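Local structure of Xcc_ctr_pt (Xanthomonas campestris pv. campestris, 6NJW) at residues Val78-Asp82 / Tyr209-Ala213; Ser20-Val26 / Gly50-Val56; Ala37-Leu42 / Val201-Pro207; Arg94-Ile98 / His110-Ala115. The protein is the C-terminal, Toprim-containing part of a Class 2 OLD family nuclease, which as a whole probably cleaves nucleic acid by two-metal catalysis. One frame throughout, in Å; residues are numbered along the deposited sequence.

Interaction 1: residues Val78-Asp82 / Tyr209-Ala213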
# COMPACT_ATOMS: atom_id res chain seq x y z
N VAL A 78 -8.19 4.83 -5.31
CA VAL A 78 -7.00 5.43 -4.74
C VAL A 78 -5.79 4.63 -5.20
O VAL A 78 -5.92 3.52 -5.70
CB VAL A 78 -7.07 5.49 -3.19
CG1 VAL A 78 -8.20 6.42 -2.76
CG2 VAL A 78 -7.29 4.08 -2.62
N ILE A 79 -4.60 5.19 -5.02
CA ILE A 79 -3.35 4.50 -5.36
C ILE A 79 -2.41 4.56 -4.16
O ILE A 79 -2.29 5.60 -3.51
CB ILE A 79 -2.68 5.14 -6.59
CG1 ILE A 79 -3.40 4.72 -7.88
CG2 ILE A 79 -1.19 4.77 -6.66
CD1 ILE A 79 -2.98 5.56 -9.11
N LEU A 80 -1.72 3.45 -3.90
CA LEU A 80 -0.64 3.37 -2.93
C LEU A 80 0.60 2.91 -3.69
O LEU A 80 0.60 1.82 -4.28
CB LEU A 80 -0.97 2.36 -1.82
CG LEU A 80 -2.16 2.79 -0.96
CD1 LEU A 80 -2.71 1.65 -0.12
CD2 LEU A 80 -1.65 3.90 -0.07
N THR A 81 1.65 3.72 -3.66
CA THR A 81 2.85 3.36 -4.41
C THR A 81 4.07 3.89 -3.68
O THR A 81 3.97 4.74 -2.79
CB THR A 81 2.78 3.89 -5.85
OG1 THR A 81 3.80 3.27 -6.66
CG2 THR A 81 2.94 5.40 -5.88
N ASP A 82 5.24 3.36 -4.05
CA ASP A 82 6.51 3.64 -3.37
C ASP A 82 7.31 4.69 -4.12
O ASP A 82 7.38 4.67 -5.35
CB ASP A 82 7.34 2.37 -3.23
CG ASP A 82 6.74 1.39 -2.24
OD1 ASP A 82 5.82 1.79 -1.50
OD2 ASP A 82 7.17 0.22 -2.20
N TYR A 209 0.70 6.81 4.69
CA TYR A 209 0.16 6.80 3.33
C TYR A 209 -1.00 5.82 3.21
O TYR A 209 -1.94 6.07 2.44
CB TYR A 209 1.27 6.52 2.30
CG TYR A 209 1.71 5.08 2.12
CD1 TYR A 209 2.26 4.35 3.17
CD2 TYR A 209 1.61 4.47 0.88
CE1 TYR A 209 2.69 3.03 2.99
CE2 TYR A 209 2.02 3.14 0.70
CZ TYR A 209 2.56 2.43 1.75
OH TYR A 209 2.97 1.12 1.56
N ILE A 210 -0.99 4.74 3.99
CA ILE A 210 -2.10 3.79 3.96
C ILE A 210 -3.33 4.37 4.64
O ILE A 210 -4.46 4.25 4.13
CB ILE A 210 -1.66 2.46 4.62
CG1 ILE A 210 -0.63 1.73 3.72
CG2 ILE A 210 -2.85 1.55 4.90
CD1 ILE A 210 -0.17 0.40 4.28
N ARG A 211 -3.16 5.01 5.80
CA ARG A 211 -4.30 5.68 6.44
C ARG A 211 -4.90 6.74 5.51
O ARG A 211 -6.13 6.86 5.40
CB ARG A 211 -3.87 6.32 7.76
CG ARG A 211 -5.03 7.05 8.47
CD ARG A 211 -4.57 7.78 9.74
NE ARG A 211 -3.84 6.89 10.64
CZ ARG A 211 -4.43 6.21 11.62
NH1 ARG A 211 -5.73 6.34 11.80
NH2 ARG A 211 -3.71 5.42 12.41
N SER A 212 -4.06 7.51 4.84
CA SER A 212 -4.53 8.53 3.92
C SER A 212 -5.37 7.93 2.80
O SER A 212 -6.43 8.46 2.46
CB SER A 212 -3.34 9.30 3.34
OG SER A 212 -2.82 10.22 4.28
N ALA A 213 -4.90 6.83 2.21
CA ALA A 213 -5.64 6.25 1.10
C ALA A 213 -6.94 5.64 1.58
O ALA A 213 -7.96 5.76 0.90
CB ALA A 213 -4.80 5.18 0.39
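The strand Val78-Asp82 and the helical segment Tyr209-Ala213 run almost antiparallel, with an axis angle of 169° and a closest axis separation of 8.8 Å, the spacing of a helix laid on one face of a sheet. Their closest CA atoms, those of Val78 and Ala213, are 6.1 Å apart. Leu80 is the centre of the contact: its CD2 lies 3.4 Å from Ala213 CB, 3.4 Å from Tyr209 CD2 and 3.3 Å from Tyr209 O, so it fills the space beside the first helical turn. Val78 adds a lighter touch, with its CG2 4.1 Å from Ala213 CB. Ala213 is small enough to let the strand come this close. At the C-terminal end of the strand apolar packing gives way to the metal site. Tyr209, with chi1 in the p well, places its OH 4.2 Å from Asp82 OD1, and these two residues belong to the site of a bound magnesium ion. Ile79 and Thr81 point to the other face, where Thr81 OG1 is hydrogen-bonded to Glu27, which binds Mg(2+) in another structure of this protein but holds no metal in this model. Backbone hydrogen bonds tie 78-82 to strand 22-26 on one side and, through Ile79, to the region of strand 127-130 on the other, while helix 208-226 carries on past Val78 with His216 and Ile217.

Interaction 2: residues Ser20-Val26 / Gly50-Val56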
# COMPACT_ATOMS: atom_id res chain seq x y z
N SER A 20 -17.81 -3.40 -7.89
CA SER A 20 -17.35 -2.68 -6.71
C SER A 20 -17.85 -1.24 -6.67
O SER A 20 -18.13 -0.62 -7.70
CB SER A 20 -15.82 -2.68 -6.66
OG SER A 20 -15.35 -4.00 -6.80
N ARG A 21 -17.96 -0.70 -5.45
CA ARG A 21 -18.22 0.72 -5.29
C ARG A 21 -16.94 1.55 -5.29
O ARG A 21 -16.99 2.74 -5.61
CB ARG A 21 -19.00 0.98 -3.99
CG ARG A 21 -20.38 0.32 -3.92
CD ARG A 21 -21.10 0.68 -2.61
NE ARG A 21 -22.37 -0.03 -2.44
CZ ARG A 21 -23.54 0.45 -2.82
NH1 ARG A 21 -23.61 1.65 -3.39
NH2 ARG A 21 -24.66 -0.25 -2.63
N GLY A 22 -15.80 0.93 -4.98
CA GLY A 22 -14.53 1.62 -4.95
C GLY A 22 -13.40 0.63 -5.08
O GLY A 22 -13.58 -0.57 -4.86
N VAL A 23 -12.22 1.14 -5.48
CA VAL A 23 -11.06 0.27 -5.71
C VAL A 23 -9.82 0.90 -5.09
O VAL A 23 -9.56 2.09 -5.29
CB VAL A 23 -10.80 0.02 -7.20
CG1 VAL A 23 -9.60 -0.93 -7.34
CG2 VAL A 23 -12.01 -0.60 -7.86
N ILE A 24 -9.06 0.11 -4.34
CA ILE A 24 -7.76 0.49 -3.82
C ILE A 24 -6.69 -0.21 -4.67
O ILE A 24 -6.58 -1.44 -4.63
CB ILE A 24 -7.60 0.09 -2.35
CG1 ILE A 24 -8.59 0.87 -1.47
CG2 ILE A 24 -6.15 0.30 -1.90
CD1 ILE A 24 -8.83 0.17 -0.10
N LEU A 25 -5.88 0.57 -5.38
CA LEU A 25 -4.86 0.03 -6.27
C LEU A 25 -3.52 0.02 -5.54
O LEU A 25 -3.09 1.05 -5.02
CB LEU A 25 -4.74 0.88 -7.54
CG LEU A 25 -5.98 0.92 -8.42
CD1 LEU A 25 -5.78 1.98 -9.53
CD2 LEU A 25 -6.21 -0.48 -9.00
N VAL A 26 -2.88 -1.16 -5.50
CA VAL A 26 -1.63 -1.37 -4.80
C VAL A 26 -0.65 -2.09 -5.73
O VAL A 26 -1.04 -2.65 -6.75
CB VAL A 26 -1.84 -2.18 -3.50
CG1 VAL A 26 -2.89 -1.46 -2.60
CG2 VAL A 26 -2.28 -3.58 -3.81
N GLY A 50 -18.17 -2.23 -0.09
CA GLY A 50 -18.04 -2.49 -1.52
C GLY A 50 -16.72 -2.05 -2.12
O GLY A 50 -16.68 -1.74 -3.32
N ILE A 51 -15.65 -1.98 -1.33
CA ILE A 51 -14.33 -1.57 -1.83
C ILE A 51 -13.48 -2.81 -2.02
O ILE A 51 -13.35 -3.63 -1.11
CB ILE A 51 -13.66 -0.57 -0.88
CG1 ILE A 51 -14.48 0.71 -0.81
CG2 ILE A 51 -12.25 -0.23 -1.36
CD1 ILE A 51 -14.20 1.57 0.38
N THR A 52 -12.91 -2.96 -3.23
CA THR A 52 -12.02 -4.06 -3.57
C THR A 52 -10.58 -3.57 -3.61
O THR A 52 -10.31 -2.45 -4.05
CB THR A 52 -12.38 -4.65 -4.95
OG1 THR A 52 -13.79 -4.88 -5.03
CG2 THR A 52 -11.67 -5.97 -5.16
N VAL A 53 -9.65 -4.41 -3.13
CA VAL A 53 -8.22 -4.14 -3.21
C VAL A 53 -7.67 -4.90 -4.41
O VAL A 53 -7.84 -6.12 -4.52
CB VAL A 53 -7.50 -4.56 -1.92
CG1 VAL A 53 -6.04 -4.20 -1.98
CG2 VAL A 53 -8.14 -3.86 -0.72
N CYS A 54 -6.99 -4.18 -5.29
CA CYS A 54 -6.53 -4.75 -6.55
C CYS A 54 -5.03 -4.49 -6.69
O CYS A 54 -4.59 -3.34 -6.65
CB CYS A 54 -7.32 -4.15 -7.72
SG CYS A 54 -6.59 -4.46 -9.33
N SER A 55 -4.26 -5.56 -6.80
CA SER A 55 -2.83 -5.45 -7.04
C SER A 55 -2.59 -5.31 -8.54
O SER A 55 -3.06 -6.14 -9.32
CB SER A 55 -2.11 -6.69 -6.51
OG SER A 55 -0.80 -6.76 -7.03
N VAL A 56 -1.87 -4.27 -8.95
CA VAL A 56 -1.53 -4.12 -10.36
C VAL A 56 -0.30 -4.93 -10.75
O VAL A 56 0.12 -4.89 -11.91
CB VAL A 56 -1.37 -2.64 -10.75
CG1 VAL A 56 -2.60 -1.83 -10.33
CG2 VAL A 56 -0.12 -2.03 -10.14
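The shortest polar link joins two hydroxyls: Thr52 OG1 donates to Ser20 OG at 2.5 Å, and Ser20 OG is bonded in turn to Glu16 O. Beside it, Gly50 O accepts from Arg21 N at 2.7 Å and, at a longer 3.3 Å, from Gly22 N. Then a regular parallel ladder begins: Thr52 N to Gly22 O 3.0 Å, Ile24 N to Thr52 O 2.9 Å, Cys54 N to Ile24 O 2.8 Å, Val26 N to Cys54 O 3.0 Å and Val56 N to Val26 O 2.9 Å. CA-H...O contacts fill in between, such as Val23 CA to Thr52 O at 3.3 Å. The strands 22-26 and 51-55 cross at -23°, an ordinary sheet twist. Gly50 has positive phi, and a CB there would clash with Arg21 CG, so the tight entry to the ladder suits a residue without a side chain. On one face Ile24 CD1 packs 3.7 Å from Ile51 CG2, and Val26 CG1 lies 4.2 Å from Val53 CG1. The other face holds Val23 CG1 4.0 Å from Cys54 CB, and Leu25 CD2 4.0 Å from Cys54 SG. This is the beta-alpha-beta unit of the Toprim fold, linked by helix 29-41. Strand 51-55 is the edge strand within this chain and 77-82 flanks 22-26; helix 208-226 covers the Ile24 and Ile51 face, helix 62-68 the Val23 and Leu25 face.

Interaction 3: residues Ala37-Leu42 / Val201-Pro207; sequences AFAEVL and VSEDVCP
Phe38 is held between two aliphatic groups: Val201 CB (chi1 m) lies over one face of its ring and Pro207 CD over the opposite face, each 4.0 Å from the ring centroid, both CH-pi contacts. Its chi1 of -84° and chi2 of -61° carry the ring into the bend of 201-207. There Ser202 O meets the ring edge, 3.5 Å from Phe38 CE1, while Cys206 SG (chi1 t) makes an oblique sulfur-aromatic contact at 4.2 Å from the centroid. Residues 37-41 are the last turn of helix 29-41, the crossover helix of the Toprim beta-alpha-beta unit; 201-207 is the irregular link that wraps this helix end and leads, with Pro207 as N-cap, into helix 208-226. In that link Glu203-Asp204 form a 3-10 turn, with Val205 N bonded to Ser202 O at 3.3 Å and a very short Ser202 OG to Asp204 OD1 bond of 2.4 Å. Closest CA pairs are Val41-Glu203, 5.4 Å, and Phe38-Cys206, 6.5 Å. Ala37 CB touches Val201 CG2 at 3.8 Å, and Leu42 CD2 lies 4.1 Å from Cys206 SG.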
# COMPACT_ATOMS: atom_id res chain seq x y z
N ALA A 37 -6.05 -5.49 6.40
CA ALA A 37 -5.85 -5.67 7.83
C ALA A 37 -5.79 -4.33 8.54
O ALA A 37 -6.38 -4.16 9.62
CB ALA A 37 -4.58 -6.49 8.09
N PHE A 38 -5.09 -3.34 7.97
CA PHE A 38 -5.10 -2.02 8.59
C PHE A 38 -6.49 -1.40 8.52
O PHE A 38 -6.89 -0.68 9.45
CB PHE A 38 -4.07 -1.10 7.95
CG PHE A 38 -2.67 -1.26 8.51
CD1 PHE A 38 -2.42 -1.02 9.86
CD2 PHE A 38 -1.62 -1.65 7.70
CE1 PHE A 38 -1.14 -1.17 10.40
CE2 PHE A 38 -0.34 -1.81 8.22
CZ PHE A 38 -0.10 -1.56 9.57
N ALA A 39 -7.21 -1.62 7.43
CA ALA A 39 -8.57 -1.10 7.31
C ALA A 39 -9.44 -1.55 8.48
O ALA A 39 -10.16 -0.74 9.08
CB ALA A 39 -9.20 -1.52 5.97
N GLU A 40 -9.37 -2.84 8.83
CA GLU A 40 -10.24 -3.35 9.90
C GLU A 40 -9.93 -2.69 11.24
O GLU A 40 -10.85 -2.29 11.97
CB GLU A 40 -10.11 -4.87 10.03
CG GLU A 40 -10.86 -5.64 8.93
CD GLU A 40 -12.31 -5.18 8.76
OE1 GLU A 40 -13.03 -5.07 9.77
OE2 GLU A 40 -12.72 -4.92 7.60
N VAL A 41 -8.64 -2.55 11.59
CA VAL A 41 -8.31 -1.89 12.85
C VAL A 41 -8.52 -0.39 12.79
O VAL A 41 -8.56 0.26 13.84
CB VAL A 41 -6.87 -2.21 13.33
CG1 VAL A 41 -6.77 -3.67 13.74
CG2 VAL A 41 -5.84 -1.87 12.23
N LEU A 42 -8.64 0.21 11.60
CA LEU A 42 -9.10 1.60 11.52
C LEU A 42 -10.63 1.71 11.48
O LEU A 42 -11.16 2.82 11.35
CB LEU A 42 -8.52 2.31 10.28
CG LEU A 42 -7.23 3.15 10.43
CD1 LEU A 42 -6.26 2.44 11.33
CD2 LEU A 42 -6.58 3.43 9.06
N VAL A 201 -1.14 -6.45 13.07
CA VAL A 201 -1.14 -5.01 12.86
C VAL A 201 -2.18 -4.37 13.78
O VAL A 201 -3.17 -5.00 14.18
CB VAL A 201 -1.39 -4.66 11.38
CG1 VAL A 201 -0.46 -5.52 10.47
CG2 VAL A 201 -2.84 -4.87 11.02
N SER A 202 -1.92 -3.13 14.17
CA SER A 202 -2.78 -2.40 15.08
C SER A 202 -2.89 -0.98 14.55
O SER A 202 -2.09 -0.56 13.70
CB SER A 202 -2.22 -2.40 16.51
OG SER A 202 -1.00 -1.68 16.55
N GLU A 203 -3.88 -0.25 15.06
CA GLU A 203 -4.13 1.09 14.54
C GLU A 203 -2.91 1.98 14.68
O GLU A 203 -2.59 2.76 13.77
CB GLU A 203 -5.34 1.72 15.24
CG GLU A 203 -5.40 3.24 15.19
CD GLU A 203 -4.71 3.89 16.37
OE1 GLU A 203 -4.66 3.27 17.45
OE2 GLU A 203 -4.21 5.03 16.22
N ASP A 204 -2.19 1.88 15.81
CA ASP A 204 -1.12 2.85 16.06
C ASP A 204 0.13 2.64 15.20
O ASP A 204 0.97 3.55 15.16
CB ASP A 204 -0.74 2.84 17.55
CG ASP A 204 -0.26 1.48 18.03
OD1 ASP A 204 -0.92 0.47 17.72
OD2 ASP A 204 0.78 1.43 18.72
N VAL A 205 0.29 1.51 14.52
CA VAL A 205 1.45 1.32 13.64
C VAL A 205 1.07 1.43 12.17
O VAL A 205 1.79 0.92 11.30
CB VAL A 205 2.17 -0.01 13.92
CG1 VAL A 205 2.72 -0.04 15.34
CG2 VAL A 205 1.25 -1.22 13.64
N CYS A 206 -0.04 2.07 11.85
CA CYS A 206 -0.46 2.18 10.45
C CYS A 206 0.40 3.22 9.74
O CYS A 206 0.46 4.37 10.19
CB CYS A 206 -1.93 2.57 10.34
SG CYS A 206 -2.58 2.57 8.63
N PRO A 207 1.07 2.88 8.64
CA PRO A 207 1.79 3.90 7.88
C PRO A 207 0.84 4.98 7.41
O PRO A 207 -0.32 4.72 7.08
CB PRO A 207 2.37 3.12 6.69
CG PRO A 207 2.37 1.68 7.13
CD PRO A 207 1.20 1.54 8.06

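Interaction 4: residues Arg94-Ile98 / His110-Ala115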
# COMPACT_ATOMS: atom_id res chain seq x y z
N ARG A 94 7.77 10.11 -10.24
CA ARG A 94 7.32 11.29 -10.96
C ARG A 94 6.65 10.90 -12.28
O ARG A 94 5.55 11.36 -12.59
CB ARG A 94 8.50 12.23 -11.22
CG ARG A 94 8.12 13.43 -12.04
CD ARG A 94 9.26 14.42 -12.20
NE ARG A 94 8.82 15.59 -12.97
CZ ARG A 94 8.83 15.65 -14.30
NH1 ARG A 94 9.25 14.61 -15.01
NH2 ARG A 94 8.41 16.75 -14.92
N ARG A 95 7.33 10.07 -13.08
CA ARG A 95 6.77 9.65 -14.36
C ARG A 95 5.55 8.76 -14.16
O ARG A 95 4.53 8.92 -14.84
CB ARG A 95 7.84 8.91 -15.18
CG ARG A 95 7.39 8.45 -16.57
CD ARG A 95 6.99 9.63 -17.44
NE ARG A 95 8.08 10.60 -17.50
CZ ARG A 95 7.95 11.85 -17.90
NH1 ARG A 95 6.77 12.31 -18.30
NH2 ARG A 95 9.02 12.65 -17.89
N ARG A 96 5.64 7.83 -13.21
CA ARG A 96 4.51 6.97 -12.88
C ARG A 96 3.26 7.78 -12.56
O ARG A 96 2.16 7.45 -13.01
CB ARG A 96 4.90 6.05 -11.72
CG ARG A 96 3.82 5.09 -11.22
CD ARG A 96 4.29 4.43 -9.91
NE ARG A 96 5.71 4.11 -9.99
CZ ARG A 96 6.56 4.12 -8.97
NH1 ARG A 96 6.13 4.43 -7.75
NH2 ARG A 96 7.84 3.82 -9.16
N LEU A 97 3.42 8.88 -11.81
CA LEU A 97 2.27 9.69 -11.43
C LEU A 97 1.85 10.66 -12.53
O LEU A 97 0.66 10.96 -12.66
CB LEU A 97 2.57 10.48 -10.14
CG LEU A 97 2.60 9.65 -8.85
CD1 LEU A 97 2.87 10.53 -7.63
CD2 LEU A 97 1.31 8.87 -8.69
N ILE A 98 2.78 11.16 -13.34
CA ILE A 98 2.37 11.93 -14.51
C ILE A 98 1.54 11.06 -15.45
O ILE A 98 0.56 11.51 -16.04
CB ILE A 98 3.59 12.54 -15.21
CG1 ILE A 98 4.18 13.67 -14.36
CG2 ILE A 98 3.21 13.06 -16.60
CD1 ILE A 98 5.50 14.20 -14.88
N HIS A 110 1.60 18.36 -17.32
CA HIS A 110 2.23 18.12 -16.04
C HIS A 110 3.75 18.00 -16.16
O HIS A 110 4.42 17.76 -15.16
CB HIS A 110 1.64 16.84 -15.40
CG HIS A 110 0.14 16.86 -15.30
ND1 HIS A 110 -0.68 16.05 -16.06
CD2 HIS A 110 -0.69 17.60 -14.52
CE1 HIS A 110 -1.94 16.29 -15.76
NE2 HIS A 110 -1.98 17.23 -14.82
N GLU A 111 4.30 18.18 -17.36
CA GLU A 111 5.73 17.92 -17.58
C GLU A 111 6.62 18.91 -16.83
O GLU A 111 7.76 18.57 -16.50
CB GLU A 111 6.06 17.98 -19.07
CG GLU A 111 5.44 16.87 -19.88
CD GLU A 111 5.68 15.51 -19.26
OE1 GLU A 111 6.84 15.23 -18.85
OE2 GLU A 111 4.70 14.74 -19.16
N GLU A 112 6.13 20.11 -16.57
CA GLU A 112 6.96 21.14 -15.97
C GLU A 112 6.96 21.12 -14.45
O GLU A 112 7.56 22.01 -13.83
CB GLU A 112 6.54 22.53 -16.48
CG GLU A 112 6.76 22.74 -17.97
CD GLU A 112 8.15 22.30 -18.46
OE1 GLU A 112 9.17 22.65 -17.82
OE2 GLU A 112 8.21 21.59 -19.49
N LEU A 113 6.33 20.13 -13.82
CA LEU A 113 6.33 20.05 -12.37
C LEU A 113 7.49 19.20 -11.89
O LEU A 113 7.85 18.21 -12.54
CB LEU A 113 5.01 19.46 -11.86
CG LEU A 113 3.75 20.13 -12.39
CD1 LEU A 113 2.50 19.45 -11.85
CD2 LEU A 113 3.78 21.60 -12.00
N ASP A 114 8.09 19.59 -10.77
CA ASP A 114 9.10 18.71 -10.19
C ASP A 114 8.41 17.57 -9.45
O ASP A 114 7.19 17.55 -9.30
CB ASP A 114 10.07 19.49 -9.30
CG ASP A 114 9.41 20.14 -8.08
OD1 ASP A 114 8.37 19.64 -7.57
OD2 ASP A 114 9.95 21.17 -7.60
N ALA A 115 9.21 16.61 -8.99
CA ALA A 115 8.65 15.40 -8.40
C ALA A 115 7.73 15.74 -7.23
O ALA A 115 6.59 15.26 -7.16
CB ALA A 115 9.77 14.45 -7.97
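A helix-loop-helix connection folds back here on the helix it leaves: 110-115 leads from helix 93-104 to helix 115-123 and lies against Arg94-Ile98. It opens with a type I beta turn, His110 to Leu113. His110 sets its CB 4.2 Å from Ile98 CG1, while its imidazole turns elsewhere, to Glu105 and Asp102. Glu111 swings its carboxylate back to the helix, where OE1 forms a salt bridge with Arg95 NH1 at 3.0 Å and OE2 rests 3.4 Å from Ile98 CG2. Beyond Glu112, Leu113 ends the turn, its N weakly bonded to His110 O at 3.3 Å, and Leu113 O takes two hydrogen bonds from one guanidinium, Arg94 NE and Arg94 NH2, both at 2.8 Å. Arg94, extended through chi3 (all t), thus reaches from the helix to the carbonyl of Leu113. Next, Asp114 N-caps helix 115-123, its OD1 bonded to Glu117 N. Ala115 begins that helix alongside the root of the same arginine, with Ala115 CB 4.1 Å from Arg94 CB.

Interaction 2 comes first along the chain and is finished before interaction 1 opens. The two share the parallel sheet, with their centres about 12 Å apart, because strands 22-26 and 77-82 are neighbours: Leu25 N bonds to Val78 O and Leu80 N to Leu25 O. The segments of interactions 1 and 3 alternate along the chain, their centres about 13 Å apart, the link of 201-207 delivering helix 208-226 to the sheet. Interaction 4 falls within the span between the segments of interaction 1, its centre about 18 Å from that of interaction 1 and about 31 Å from that of interaction 3, across the chain's centre. Arg96 of its helix still reaches Asp82 O, joining that outlying helix to the magnesium-binding end of the Toprim sheet.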